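Local coordinates for protein fructokinase (Silicibacter sp., PDB 3C8U) that probably transfers a phosphate group from ATP to a sugar such as fructose, at residues R153-M158 with A193-R198; A163-R168 with N186-A191; G10-L15 with Q49-E54; H93-Q98 with R125-E130; Y133-A138 with D143-W148. One frame throughout, in Å; residues are numbered along the deposited sequence. Where two conformers were deposited one is given.

Contact 1 of 5, residues R153-M158 with A193-R198; sequences RLEVPM and AIEAAR
Glu-155 and Arg-198 meet end-on, carboxylate and guanidinium nearly coplanar at 17°. Arg-198 NH1 reaches Glu-155 OE2 at 3.0 Å through the syn lone pair, and Arg-198 NH2 lies 3.2 Å from Glu-155 OE1, which also accepts from NH1. In one of its two modelled conformers Glu-195 accepts from the same NH1 through OE1; there one guanidinium N-H group serves two carboxylates and probably offsets their mutual repulsion. Over one face of this guanidinium lies that of Arg-153, centres 4.0 Å apart and planes at 26°; the chain of Arg-153, bent at chi3 (-73°), brings it there, and its NH2 hydrogen-bonds to Leu-199 O. With an alanine in place of Arg-198, Glu-155 would probably be left without its paired cation, and Arg-153 would lose its stacking partner. The network ties the C-terminal end of strand 150-154, hydrogen-bonded alongside strand 203-205, to the loop that follows helix 186-195.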
# COMPACT_ATOMS: atom_id res chain seq x y z
N ARG A 153 -4.27 -8.21 5.12
CA ARG A 153 -2.88 -8.13 5.52
C ARG A 153 -2.07 -9.19 4.80
O ARG A 153 -2.41 -10.37 4.80
CB ARG A 153 -2.71 -8.27 7.03
CG ARG A 153 -1.26 -8.61 7.43
CD ARG A 153 -1.11 -8.64 8.94
NE ARG A 153 -1.14 -7.30 9.47
CZ ARG A 153 -2.11 -6.81 10.21
NH1 ARG A 153 -3.14 -7.60 10.55
NH2 ARG A 153 -2.05 -5.54 10.63
N LEU A 154 -1.03 -8.70 4.13
CA LEU A 154 -0.01 -9.54 3.51
C LEU A 154 1.06 -9.82 4.57
O LEU A 154 1.78 -8.95 5.00
CB LEU A 154 0.56 -8.85 2.26
CG LEU A 154 1.73 -9.49 1.52
CD1 LEU A 154 1.55 -11.00 1.36
CD2 LEU A 154 1.94 -8.81 0.15
N GLU A 155 1.10 -11.06 5.02
CA GLU A 155 2.00 -11.49 6.10
C GLU A 155 3.25 -12.19 5.58
O GLU A 155 3.18 -13.25 4.97
CB GLU A 155 1.26 -12.45 7.03
CG GLU A 155 1.97 -12.70 8.28
CD GLU A 155 1.73 -11.59 9.24
OE1 GLU A 155 0.54 -11.35 9.55
OE2 GLU A 155 2.72 -10.95 9.66
N VAL A 156 4.38 -11.55 5.80
CA VAL A 156 5.69 -12.04 5.36
C VAL A 156 6.65 -12.04 6.53
O VAL A 156 6.82 -11.03 7.19
CB VAL A 156 6.28 -11.18 4.23
CG1 VAL A 156 7.63 -11.77 3.74
CG2 VAL A 156 5.31 -11.08 3.10
N PRO A 157 7.26 -13.19 6.83
CA PRO A 157 8.22 -13.17 7.94
C PRO A 157 9.34 -12.16 7.76
O PRO A 157 9.83 -11.91 6.66
CB PRO A 157 8.78 -14.58 7.93
CG PRO A 157 7.72 -15.42 7.26
CD PRO A 157 7.15 -14.53 6.22
N MSE A 158 9.76 -11.63 8.89
CA MSE A 158 10.81 -10.61 8.94
C MSE A 158 12.07 -11.06 8.23
O MSE A 158 12.77 -10.24 7.61
CB MSE A 158 11.15 -10.24 10.37
CG MSE A 158 10.22 -9.21 10.96
SE MSE A 158 10.53 -7.45 10.16
CE MSE A 158 12.22 -7.73 9.31
N ALA A 193 8.33 -1.39 12.82
CA ALA A 193 7.29 -0.47 13.37
C ALA A 193 5.89 -0.95 12.99
O ALA A 193 4.92 -0.87 13.76
CB ALA A 193 7.51 1.00 12.84
N ILE A 194 5.83 -1.47 11.77
CA ILE A 194 4.56 -2.00 11.23
C ILE A 194 4.13 -3.21 12.04
O ILE A 194 2.98 -3.29 12.46
CB ILE A 194 4.69 -2.39 9.73
CG1 ILE A 194 4.64 -1.12 8.88
CG2 ILE A 194 3.57 -3.37 9.30
CD1 ILE A 194 5.31 -1.27 7.52
N GLU A 195 5.06 -4.12 12.31
CA GLU A 195 4.75 -5.35 13.04
C GLU A 195 4.36 -5.04 14.47
O GLU A 195 3.62 -5.77 15.12
CB GLU A 195 5.95 -6.32 13.01
CG GLU A 195 5.82 -7.54 13.93
CD GLU A 195 4.74 -8.51 13.50
OE1 GLU A 195 4.21 -8.36 12.38
OE2 GLU A 195 4.42 -9.43 14.29
N ALA A 196 4.87 -3.92 14.96
CA ALA A 196 4.67 -3.52 16.36
C ALA A 196 3.36 -2.78 16.57
O ALA A 196 2.95 -2.51 17.70
CB ALA A 196 5.85 -2.69 16.87
N ALA A 197 2.68 -2.50 15.47
CA ALA A 197 1.47 -1.66 15.51
C ALA A 197 0.42 -2.18 14.52
O ALA A 197 -0.06 -1.47 13.65
CB ALA A 197 1.82 -0.19 15.21
N ARG A 198 0.09 -3.45 14.68
CA ARG A 198 -0.84 -4.12 13.79
C ARG A 198 -2.30 -3.91 14.18
O ARG A 198 -2.67 -4.13 15.33
CB ARG A 198 -0.54 -5.63 13.78
CG ARG A 198 0.87 -6.00 13.35
CD ARG A 198 1.21 -7.41 13.78
NE ARG A 198 0.16 -8.34 13.41
CZ ARG A 198 0.26 -9.22 12.42
NH1 ARG A 198 1.39 -9.30 11.73
NH2 ARG A 198 -0.76 -10.02 12.14

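Contact 2 of 5, residues A163-R168 with N186-A191; sequences ARLVQR and NDLANA
Leu-165 and Asp-187 face each other across two nearly antiparallel helices, whose segment axes run at 156° and approach to 10.8 Å. The two methyls of Leu-165 divide the work. CD1 presses on the CB of Asp-187 at 3.7 Å and on Leu-188 CD2 at 3.8 Å, while CD2 lies near the Asp-187 carboxylate and also sits over the centre of the Arg-168 guanidinium, 3.6 Å above its plane. One methyl thus stacks on a face of the guanidinium, while the other joins the apolar seam.

Arg-168 and Asp-187 extend from opposite directions. With CG anti to the backbone N and a bend at chi3, the arginine carries its NH2 to 2.7 Å from Asp-187 OD2. The bond is short but not straight, with an N-H...O angle of 131°. The guanidinium and carboxylate planes stand 78° apart, and NH2 comes to OD2 from above the carboxylate plane, so this is a single-nitrogen salt bridge and not a flat, two-pronged pairing. Leu-165 also touches Ala-183 of helix 176-184, and Leu-188 touches Met-158 and Glu-162 of helix 158-171.

Chemically, the contact combines an exposed arginine with a buried leucine pair: the leucines supply the apolar packing, and the salt bridge probably adds electrostatic attraction between the helices at the solvent-facing margin.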
# COMPACT_ATOMS: atom_id res chain seq x y z
N ALA A 163 15.81 -10.58 3.42
CA ALA A 163 16.48 -11.18 2.25
C ALA A 163 16.03 -10.50 0.99
O ALA A 163 16.80 -10.26 0.08
CB ALA A 163 16.20 -12.69 2.17
N ARG A 164 14.76 -10.16 0.95
CA ARG A 164 14.20 -9.57 -0.27
C ARG A 164 14.66 -8.16 -0.44
O ARG A 164 14.96 -7.72 -1.54
CB ARG A 164 12.68 -9.63 -0.25
CG ARG A 164 12.23 -11.01 -0.26
CD ARG A 164 10.81 -11.08 -0.66
NE ARG A 164 10.19 -12.32 -0.23
CZ ARG A 164 8.89 -12.47 -0.04
NH1 ARG A 164 8.06 -11.44 -0.23
NH2 ARG A 164 8.42 -13.65 0.35
N LEU A 165 14.79 -7.47 0.68
CA LEU A 165 15.28 -6.09 0.70
C LEU A 165 16.75 -6.03 0.34
O LEU A 165 17.18 -5.12 -0.37
CB LEU A 165 15.00 -5.41 2.04
CG LEU A 165 13.51 -5.09 2.22
CD1 LEU A 165 13.14 -4.73 3.66
CD2 LEU A 165 13.09 -4.01 1.26
N VAL A 166 17.53 -7.00 0.79
CA VAL A 166 18.97 -6.99 0.47
C VAL A 166 19.13 -7.19 -1.04
O VAL A 166 19.87 -6.45 -1.68
CB VAL A 166 19.78 -8.00 1.28
CG1 VAL A 166 21.21 -8.16 0.73
CG2 VAL A 166 19.83 -7.54 2.74
N GLN A 167 18.39 -8.13 -1.58
CA GLN A 167 18.41 -8.36 -3.04
C GLN A 167 18.06 -7.10 -3.81
O GLN A 167 18.69 -6.76 -4.83
CB GLN A 167 17.51 -9.51 -3.47
CG GLN A 167 17.77 -9.97 -4.93
CD GLN A 167 19.23 -10.36 -5.20
OE1 GLN A 167 19.76 -11.31 -4.60
NE2 GLN A 167 19.89 -9.64 -6.11
N ARG A 168 17.09 -6.38 -3.27
CA ARG A 168 16.63 -5.13 -3.91
C ARG A 168 17.81 -4.20 -4.06
O ARG A 168 18.08 -3.67 -5.13
CB ARG A 168 15.51 -4.45 -3.10
CG ARG A 168 15.18 -3.03 -3.54
CD ARG A 168 13.74 -2.66 -3.18
NE ARG A 168 13.63 -1.81 -1.99
CZ ARG A 168 12.48 -1.55 -1.37
NH1 ARG A 168 11.35 -2.09 -1.81
NH2 ARG A 168 12.45 -0.77 -0.30
N ASN A 186 16.56 1.93 7.36
CA ASN A 186 15.18 2.38 7.12
C ASN A 186 14.13 1.27 6.92
O ASN A 186 13.26 1.03 7.77
CB ASN A 186 15.25 3.23 5.84
CG ASN A 186 14.11 4.18 5.67
OD1 ASN A 186 13.31 4.44 6.57
ND2 ASN A 186 14.04 4.73 4.46
N ASP A 187 14.18 0.68 5.74
CA ASP A 187 13.14 -0.28 5.31
C ASP A 187 12.78 -1.25 6.44
O ASP A 187 11.59 -1.47 6.73
CB ASP A 187 13.54 -1.03 4.04
CG ASP A 187 13.37 -0.19 2.78
OD1 ASP A 187 12.52 0.72 2.79
OD2 ASP A 187 14.09 -0.43 1.78
N LEU A 188 13.81 -1.79 7.10
CA LEU A 188 13.60 -2.88 8.09
C LEU A 188 13.07 -2.30 9.39
O LEU A 188 12.30 -2.94 10.09
CB LEU A 188 14.86 -3.74 8.35
CG LEU A 188 15.03 -5.07 7.59
CD1 LEU A 188 15.97 -5.98 8.41
CD2 LEU A 188 13.71 -5.83 7.29
N ALA A 189 13.49 -1.07 9.70
CA ALA A 189 13.00 -0.37 10.89
C ALA A 189 11.50 -0.13 10.71
O ALA A 189 10.70 -0.24 11.64
CB ALA A 189 13.75 0.97 11.12
N ASN A 190 11.14 0.18 9.47
CA ASN A 190 9.71 0.45 9.13
C ASN A 190 8.91 -0.84 9.24
O ASN A 190 7.80 -0.87 9.75
CB ASN A 190 9.59 1.06 7.73
CG ASN A 190 10.16 2.48 7.66
OD1 ASN A 190 10.31 3.17 8.68
ND2 ASN A 190 10.57 2.89 6.47
N ALA A 191 9.51 -1.90 8.73
CA ALA A 191 8.88 -3.23 8.75
C ALA A 191 8.58 -3.59 10.19
O ALA A 191 7.54 -4.12 10.52
CB ALA A 191 9.75 -4.30 8.07

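Contact 3 of 5, residues G10-L15 with Q49-E54; sequences GVLERL and QGLPAE
Leu-15, just after helix 4-14, and Leu-12, in its last turn, point toward the loop that leads into strand 53-57. Leu-15 CD1 approaches Leu-51 CD1 at 3.6 Å, the two side chains meeting at a slant. In the conformer given for Leu-12, one of two modelled, CD1 lies against the aliphatic base of Gln-49, 3.6 Å from its CB and 3.8 Å from its CG, and the two side chains cross at about a right angle. Leu-12 also borders Leu-51, but the detailed geometry of that pair is doubtful. The chain of Gln-49, bent at chi2 (-60°), leads its amide away from the helix and offers only CB and CG to Leu-12.

Outside this first shell, the loop owes its course to the end of helix 36-48. Gly-50, with positive phi, is the C-prime residue of a Schellman motif in which Leu-51 N bonds to Leu-46 O and Gly-50 N to Ser-47 O; the turn directs Leu-51 back to the N-terminal helix. Leu-46 also touches Val-11, and Val-126 of the neighbouring strand lies against both Leu-15 and Leu-51.

No hydrogen bond or charge pair joins the two segments. The contact is apolar and non-directional, held by dispersion and the hydrophobic effect.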
# COMPACT_ATOMS: atom_id res chain seq x y z
N GLY A 10 -13.39 -14.52 -1.20
CA GLY A 10 -13.53 -14.00 0.16
C GLY A 10 -13.80 -12.51 0.20
O GLY A 10 -14.61 -12.00 0.97
N VAL A 11 -13.14 -11.79 -0.70
CA VAL A 11 -13.37 -10.35 -0.84
C VAL A 11 -14.78 -10.12 -1.33
O VAL A 11 -15.55 -9.33 -0.75
CB VAL A 11 -12.33 -9.68 -1.80
CG1 VAL A 11 -12.75 -8.23 -2.14
CG2 VAL A 11 -10.95 -9.74 -1.15
N LEU A 12 -15.17 -10.88 -2.35
CA LEU A 12 -16.50 -10.69 -2.94
C LEU A 12 -17.63 -10.89 -1.92
O LEU A 12 -18.62 -10.17 -1.91
CB LEU A 12 -16.73 -11.61 -4.15
CG LEU A 12 -15.95 -11.30 -5.42
CD1 LEU A 12 -16.30 -12.29 -6.52
CD2 LEU A 12 -16.23 -9.88 -5.87
N GLU A 13 -17.47 -11.88 -1.09
CA GLU A 13 -18.50 -12.26 -0.10
C GLU A 13 -18.66 -11.18 0.93
O GLU A 13 -19.69 -11.09 1.59
CB GLU A 13 -18.14 -13.55 0.66
CG GLU A 13 -18.06 -14.75 -0.21
CD GLU A 13 -17.57 -15.96 0.56
OE1 GLU A 13 -17.09 -15.79 1.70
OE2 GLU A 13 -17.62 -17.05 -0.02
N ARG A 14 -17.62 -10.40 1.09
CA ARG A 14 -17.58 -9.39 2.15
C ARG A 14 -17.97 -8.01 1.67
O ARG A 14 -18.28 -7.11 2.46
CB ARG A 14 -16.21 -9.37 2.82
CG ARG A 14 -15.96 -10.63 3.63
CD ARG A 14 -14.51 -10.60 4.15
NE ARG A 14 -14.21 -11.66 5.13
CZ ARG A 14 -14.12 -12.95 4.82
NH1 ARG A 14 -14.32 -13.37 3.58
NH2 ARG A 14 -13.83 -13.82 5.78
N LEU A 15 -17.97 -7.85 0.35
CA LEU A 15 -18.44 -6.58 -0.27
C LEU A 15 -19.96 -6.58 -0.27
O LEU A 15 -20.59 -7.61 -0.15
CB LEU A 15 -17.89 -6.46 -1.68
CG LEU A 15 -16.37 -6.22 -1.71
CD1 LEU A 15 -15.91 -6.26 -3.16
CD2 LEU A 15 -15.95 -4.90 -1.00
N GLN A 49 -15.03 -11.38 -12.26
CA GLN A 49 -16.23 -11.81 -11.55
C GLN A 49 -17.24 -10.68 -11.55
O GLN A 49 -18.15 -10.66 -10.72
CB GLN A 49 -15.94 -12.21 -10.10
CG GLN A 49 -15.05 -13.42 -9.96
CD GLN A 49 -15.60 -14.67 -10.58
OE1 GLN A 49 -16.80 -14.88 -10.69
NE2 GLN A 49 -14.70 -15.57 -10.92
N GLY A 50 -17.00 -9.73 -12.44
CA GLY A 50 -17.96 -8.64 -12.73
C GLY A 50 -17.85 -7.43 -11.83
O GLY A 50 -18.76 -6.58 -11.77
N LEU A 51 -16.73 -7.36 -11.12
CA LEU A 51 -16.43 -6.20 -10.27
C LEU A 51 -15.15 -5.53 -10.75
O LEU A 51 -14.08 -5.87 -10.27
CB LEU A 51 -16.27 -6.60 -8.80
CG LEU A 51 -17.46 -6.67 -7.85
CD1 LEU A 51 -16.97 -7.14 -6.47
CD2 LEU A 51 -18.16 -5.32 -7.76
N PRO A 52 -15.25 -4.58 -11.68
CA PRO A 52 -14.06 -3.91 -12.21
C PRO A 52 -13.28 -3.23 -11.12
O PRO A 52 -13.77 -2.39 -10.41
CB PRO A 52 -14.63 -2.89 -13.20
CG PRO A 52 -15.99 -3.38 -13.53
CD PRO A 52 -16.48 -4.09 -12.31
N ALA A 53 -12.05 -3.69 -11.00
CA ALA A 53 -11.16 -3.32 -9.92
C ALA A 53 -9.85 -2.85 -10.47
O ALA A 53 -9.40 -3.28 -11.53
CB ALA A 53 -10.91 -4.54 -9.00
N GLU A 54 -9.26 -1.93 -9.72
CA GLU A 54 -7.93 -1.40 -9.99
C GLU A 54 -7.14 -1.15 -8.72
O GLU A 54 -7.71 -0.94 -7.66
CB GLU A 54 -8.05 -0.12 -10.82
CG GLU A 54 -8.48 -0.41 -12.24
CD GLU A 54 -8.76 0.82 -13.06
OE1 GLU A 54 -7.80 1.53 -13.43
OE2 GLU A 54 -9.95 1.07 -13.36

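Contact 4 of 5, residues H93-Q98 with R125-E130; sequences HALKHQ and RVAIIE
A helix packed on a parallel beta-sheet brings these segments together: the last turns of helix 85-97 lie against strand 126-131, which runs between strands 53-57 and 23-28. Leu-95 alone makes the approach from the helix. Its CD1 meets Ile-129 CD1 at 3.8 Å, the two side chains reaching toward each other tip to tip, and the same methyl lies at a looser 4.4 Å from Ala-127 CB. Ile-129 sends CG1 anti to its own carbonyl carbon (chi1 -51°), which carries the terminal methyl out from the strand to the leucine.

Ala-127 and Ile-129 are alternate residues and face the same side of the sheet. The CA atoms of Leu-95 and Ala-127 are 7.8 Å apart, a spacing that the small alanine side chain probably allows. On the other sheet face, Ile-128 packs on helix 36-48. Leu-95 touches Leu-24 of strand 23-28 as well, and its carbonyl oxygen accepts a hydrogen bond from Arg-22 NH1.

All three touching residues are buried, and the contact between the segments is purely apolar. Helices covering both faces of a parallel sheet in this way are characteristic of three-layer alpha/beta/alpha sandwiches; the strand order 2-3-1-4-5 is consistent with a P-loop kinase.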
# COMPACT_ATOMS: atom_id res chain seq x y z
N HIS A 93 -11.18 9.19 0.88
CA HIS A 93 -12.57 9.69 0.99
C HIS A 93 -13.17 10.01 -0.37
O HIS A 93 -14.34 9.66 -0.64
CB HIS A 93 -12.70 10.84 1.97
CG HIS A 93 -12.61 10.39 3.40
ND1 HIS A 93 -13.52 9.51 3.97
CD2 HIS A 93 -11.72 10.69 4.38
CE1 HIS A 93 -13.18 9.28 5.23
NE2 HIS A 93 -12.10 9.98 5.50
N ALA A 94 -12.37 10.63 -1.23
CA ALA A 94 -12.85 11.07 -2.56
C ALA A 94 -13.24 9.86 -3.41
O ALA A 94 -14.23 9.87 -4.14
CB ALA A 94 -11.79 11.92 -3.30
N LEU A 95 -12.49 8.80 -3.24
CA LEU A 95 -12.69 7.58 -4.03
C LEU A 95 -14.06 6.94 -3.85
O LEU A 95 -14.62 6.32 -4.78
CB LEU A 95 -11.61 6.55 -3.75
CG LEU A 95 -10.28 6.82 -4.44
CD1 LEU A 95 -9.19 5.88 -3.90
CD2 LEU A 95 -10.40 6.73 -5.99
N LYS A 96 -14.62 7.13 -2.67
CA LYS A 96 -15.93 6.54 -2.35
C LYS A 96 -17.03 7.14 -3.21
O LYS A 96 -17.82 6.42 -3.84
CB LYS A 96 -16.28 6.71 -0.87
CG LYS A 96 -17.64 6.13 -0.48
CD LYS A 96 -17.98 6.44 0.99
CE LYS A 96 -19.08 5.55 1.56
NZ LYS A 96 -18.71 4.09 1.57
N HIS A 97 -17.07 8.47 -3.27
CA HIS A 97 -18.22 9.07 -3.94
C HIS A 97 -17.96 9.94 -5.13
O HIS A 97 -18.90 10.31 -5.83
CB HIS A 97 -19.12 9.77 -2.94
CG HIS A 97 -20.10 8.83 -2.30
ND1 HIS A 97 -20.96 8.04 -3.04
CD2 HIS A 97 -20.32 8.50 -1.00
CE1 HIS A 97 -21.69 7.30 -2.22
NE2 HIS A 97 -21.31 7.55 -0.98
N GLN A 98 -16.70 10.21 -5.43
CA GLN A 98 -16.39 10.92 -6.69
C GLN A 98 -16.31 9.93 -7.83
O GLN A 98 -15.81 8.82 -7.67
CB GLN A 98 -15.09 11.72 -6.59
CG GLN A 98 -15.13 12.73 -5.52
CD GLN A 98 -16.24 13.75 -5.74
OE1 GLN A 98 -17.12 13.92 -4.89
NE2 GLN A 98 -16.20 14.45 -6.87
N ARG A 125 -15.28 -0.02 -9.91
CA ARG A 125 -16.26 -0.32 -8.86
C ARG A 125 -15.57 -0.61 -7.53
O ARG A 125 -16.12 -0.40 -6.48
CB ARG A 125 -17.12 -1.53 -9.26
CG ARG A 125 -18.10 -1.21 -10.38
CD ARG A 125 -19.40 -1.99 -10.24
NE ARG A 125 -19.77 -2.20 -8.85
CZ ARG A 125 -20.42 -3.28 -8.43
NH1 ARG A 125 -20.75 -4.21 -9.31
NH2 ARG A 125 -20.73 -3.42 -7.14
N VAL A 126 -14.34 -1.08 -7.63
CA VAL A 126 -13.54 -1.41 -6.45
C VAL A 126 -12.12 -0.91 -6.62
O VAL A 126 -11.47 -1.21 -7.61
CB VAL A 126 -13.50 -2.93 -6.22
CG1 VAL A 126 -12.57 -3.29 -5.03
CG2 VAL A 126 -14.94 -3.46 -6.03
N ALA A 127 -11.68 -0.12 -5.65
CA ALA A 127 -10.29 0.32 -5.57
C ALA A 127 -9.59 -0.50 -4.50
O ALA A 127 -10.02 -0.55 -3.33
CB ALA A 127 -10.19 1.83 -5.25
N ILE A 128 -8.54 -1.17 -4.94
CA ILE A 128 -7.67 -1.91 -4.05
C ILE A 128 -6.53 -0.96 -3.75
O ILE A 128 -5.72 -0.65 -4.62
CB ILE A 128 -7.11 -3.19 -4.66
CG1 ILE A 128 -8.24 -4.14 -5.04
CG2 ILE A 128 -6.09 -3.84 -3.69
CD1 ILE A 128 -7.75 -5.28 -5.83
N ILE A 129 -6.54 -0.48 -2.52
CA ILE A 129 -5.57 0.52 -2.05
C ILE A 129 -4.46 -0.29 -1.42
O ILE A 129 -4.72 -1.12 -0.56
CB ILE A 129 -6.17 1.47 -0.98
CG1 ILE A 129 -7.50 2.09 -1.43
CG2 ILE A 129 -5.13 2.56 -0.54
CD1 ILE A 129 -7.45 2.73 -2.75
N GLU A 130 -3.24 -0.09 -1.90
CA GLU A 130 -2.10 -0.85 -1.43
C GLU A 130 -1.06 0.06 -0.82
O GLU A 130 -0.73 1.11 -1.34
CB GLU A 130 -1.53 -1.79 -2.52
CG GLU A 130 -0.70 -1.12 -3.56
CD GLU A 130 -0.01 -2.08 -4.50
OE1 GLU A 130 -0.19 -3.30 -4.38
OE2 GLU A 130 0.70 -1.59 -5.41

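Contact 5 of 5, residues Y133-A138 with D143-W148; sequences YLLFDA and DLTAIW
Leu-134 packs by CD2 against Trp-148 CZ2 at 3.8 Å, the two side chains crossing at about a right angle. Leu-144 CD1 adds a looser contact to the same CD2, at 4.4 Å. Beside this centre Leu-135 CD2 lies near the indole plane at the CD1 edge and, in the conformer modelled here for Thr-145, touches its methyl, CG2, at 3.8 Å.

The polar edge is a single strong bond. Trp-148 NE1 donates to Leu-134 O at 2.8 Å and almost straight, 172° at the hydrogen; the oxygen lies in the ring plane, while the donor is tilted 18° from the carbonyl plane. Leu-144 O stands 3.4 Å above the ring centre on one face. Thr-145, in that same conformer, turns its hydroxyl to Arg-142 O. Replacing Trp-148 by a phenylalanine would probably leave Leu-134 O without its N-H donor and open a gap against Leu-134 where the larger ring now packs.

Both segments belong to the connection between strands 126-131 and 150-154. Leu-134 and Trp-148 each touch Ala-26 of strand 23-28, while Phe-88 of helix 85-97 meets Leu-134 and Leu-144, and Cys-92 of that helix meets Trp-148.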
# COMPACT_ATOMS: atom_id res chain seq x y z
N TYR A 133 1.03 1.15 5.41
CA TYR A 133 0.43 1.70 6.64
C TYR A 133 -1.08 1.74 6.65
O TYR A 133 -1.66 2.69 7.17
CB TYR A 133 0.99 3.11 6.92
CG TYR A 133 2.51 3.11 6.93
CD1 TYR A 133 3.21 2.38 7.88
CD2 TYR A 133 3.23 3.81 5.98
CE1 TYR A 133 4.60 2.35 7.88
CE2 TYR A 133 4.62 3.78 5.97
CZ TYR A 133 5.29 3.05 6.92
OH TYR A 133 6.68 3.02 6.91
N LEU A 134 -1.71 0.69 6.12
CA LEU A 134 -3.17 0.64 5.97
C LEU A 134 -3.90 -0.01 7.13
O LEU A 134 -5.13 0.09 7.23
CB LEU A 134 -3.57 -0.00 4.65
CG LEU A 134 -2.97 0.66 3.38
CD1 LEU A 134 -3.69 0.07 2.14
CD2 LEU A 134 -3.01 2.22 3.38
N LEU A 135 -3.11 -0.63 8.00
CA LEU A 135 -3.59 -1.36 9.19
C LEU A 135 -2.67 -1.03 10.36
O LEU A 135 -2.20 -1.88 11.11
CB LEU A 135 -3.64 -2.87 8.93
CG LEU A 135 -4.77 -3.31 7.97
CD1 LEU A 135 -4.76 -4.81 7.71
CD2 LEU A 135 -6.16 -2.86 8.44
N PHE A 136 -2.38 0.25 10.45
CA PHE A 136 -1.30 0.78 11.30
C PHE A 136 -1.83 1.57 12.50
O PHE A 136 -2.50 2.60 12.38
CB PHE A 136 -0.37 1.62 10.41
CG PHE A 136 0.90 2.05 11.06
CD1 PHE A 136 1.85 1.12 11.45
CD2 PHE A 136 1.18 3.40 11.22
CE1 PHE A 136 3.05 1.53 12.03
CE2 PHE A 136 2.37 3.83 11.82
CZ PHE A 136 3.30 2.90 12.22
N ASP A 137 -1.51 1.03 13.67
CA ASP A 137 -2.05 1.54 14.94
C ASP A 137 -1.21 2.72 15.46
O ASP A 137 -0.38 2.62 16.37
CB ASP A 137 -2.16 0.40 15.96
CG ASP A 137 -3.00 0.77 17.18
OD1 ASP A 137 -3.57 1.87 17.30
OD2 ASP A 137 -3.09 -0.11 18.04
N ALA A 138 -1.47 3.83 14.81
CA ALA A 138 -0.91 5.15 15.16
C ALA A 138 -1.92 6.24 14.88
O ALA A 138 -2.85 6.06 14.08
CB ALA A 138 0.35 5.43 14.36
N ASP A 143 -7.22 5.54 11.81
CA ASP A 143 -8.56 5.96 11.40
C ASP A 143 -8.91 5.47 10.02
O ASP A 143 -10.07 5.51 9.61
CB ASP A 143 -8.72 7.47 11.43
CG ASP A 143 -8.61 8.02 12.82
OD1 ASP A 143 -8.84 7.29 13.78
OD2 ASP A 143 -8.27 9.20 12.93
N LEU A 144 -7.91 4.99 9.30
CA LEU A 144 -8.14 4.54 7.94
C LEU A 144 -8.95 3.25 7.92
O LEU A 144 -9.71 2.98 6.97
CB LEU A 144 -6.84 4.35 7.16
CG LEU A 144 -6.03 5.59 6.84
CD1 LEU A 144 -4.73 5.16 6.16
CD2 LEU A 144 -6.82 6.58 5.98
N THR A 145 -8.82 2.45 8.96
CA THR A 145 -9.50 1.13 8.98
C THR A 145 -11.02 1.28 8.89
O THR A 145 -11.72 0.42 8.41
CB THR A 145 -9.15 0.32 10.23
OG1 THR A 145 -9.57 1.02 11.41
CG2 THR A 145 -7.68 0.07 10.29
N ALA A 146 -11.51 2.41 9.33
CA ALA A 146 -12.95 2.68 9.30
C ALA A 146 -13.40 2.91 7.88
O ALA A 146 -14.59 2.84 7.57
CB ALA A 146 -13.30 3.88 10.15
N ILE A 147 -12.45 3.23 7.00
CA ILE A 147 -12.78 3.61 5.61
C ILE A 147 -12.87 2.38 4.70
O ILE A 147 -13.57 2.36 3.71
CB ILE A 147 -11.68 4.53 4.96
CG1 ILE A 147 -11.50 5.82 5.76
CG2 ILE A 147 -12.06 4.98 3.54
CD1 ILE A 147 -10.46 6.71 5.13
N TRP A 148 -12.10 1.37 5.05
CA TRP A 148 -11.99 0.19 4.21
C TRP A 148 -13.29 -0.62 4.26
O TRP A 148 -13.90 -0.76 5.32
CB TRP A 148 -10.84 -0.73 4.64
CG TRP A 148 -9.47 -0.10 4.88
CD1 TRP A 148 -8.59 -0.46 5.83
CD2 TRP A 148 -8.88 1.01 4.18
NE1 TRP A 148 -7.46 0.33 5.77
CE2 TRP A 148 -7.61 1.23 4.74
CE3 TRP A 148 -9.29 1.81 3.11
CZ2 TRP A 148 -6.75 2.23 4.29
CZ3 TRP A 148 -8.44 2.80 2.65
CH2 TRP A 148 -7.18 3.00 3.24

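In the fold
Along the chain contact 3 closes first, then contact 4, contact 5 and finally contact 1, whose loop encloses contact 2. Contacts 3 and 4, about 13 Å apart between centres, meet through the neighbouring strands 53-57 and 126-131, while contact 1 reaches the same five-stranded parallel sheet at strand 150-154. Contacts 1 and 2, their centres also about 13 Å apart, share helix 186-195. Contact 5 touches contacts 1, 2 and 4, with centres about 14, 22 and 15 Å away, and so links the sheet to the helical part. Contacts 2 and 3 lie farthest apart, about 31 Å between centres. Contacts 1, 2 and 5 lie near, without touching, a probable P-loop; contacts 3 and 4 join the sheet to its covering helices.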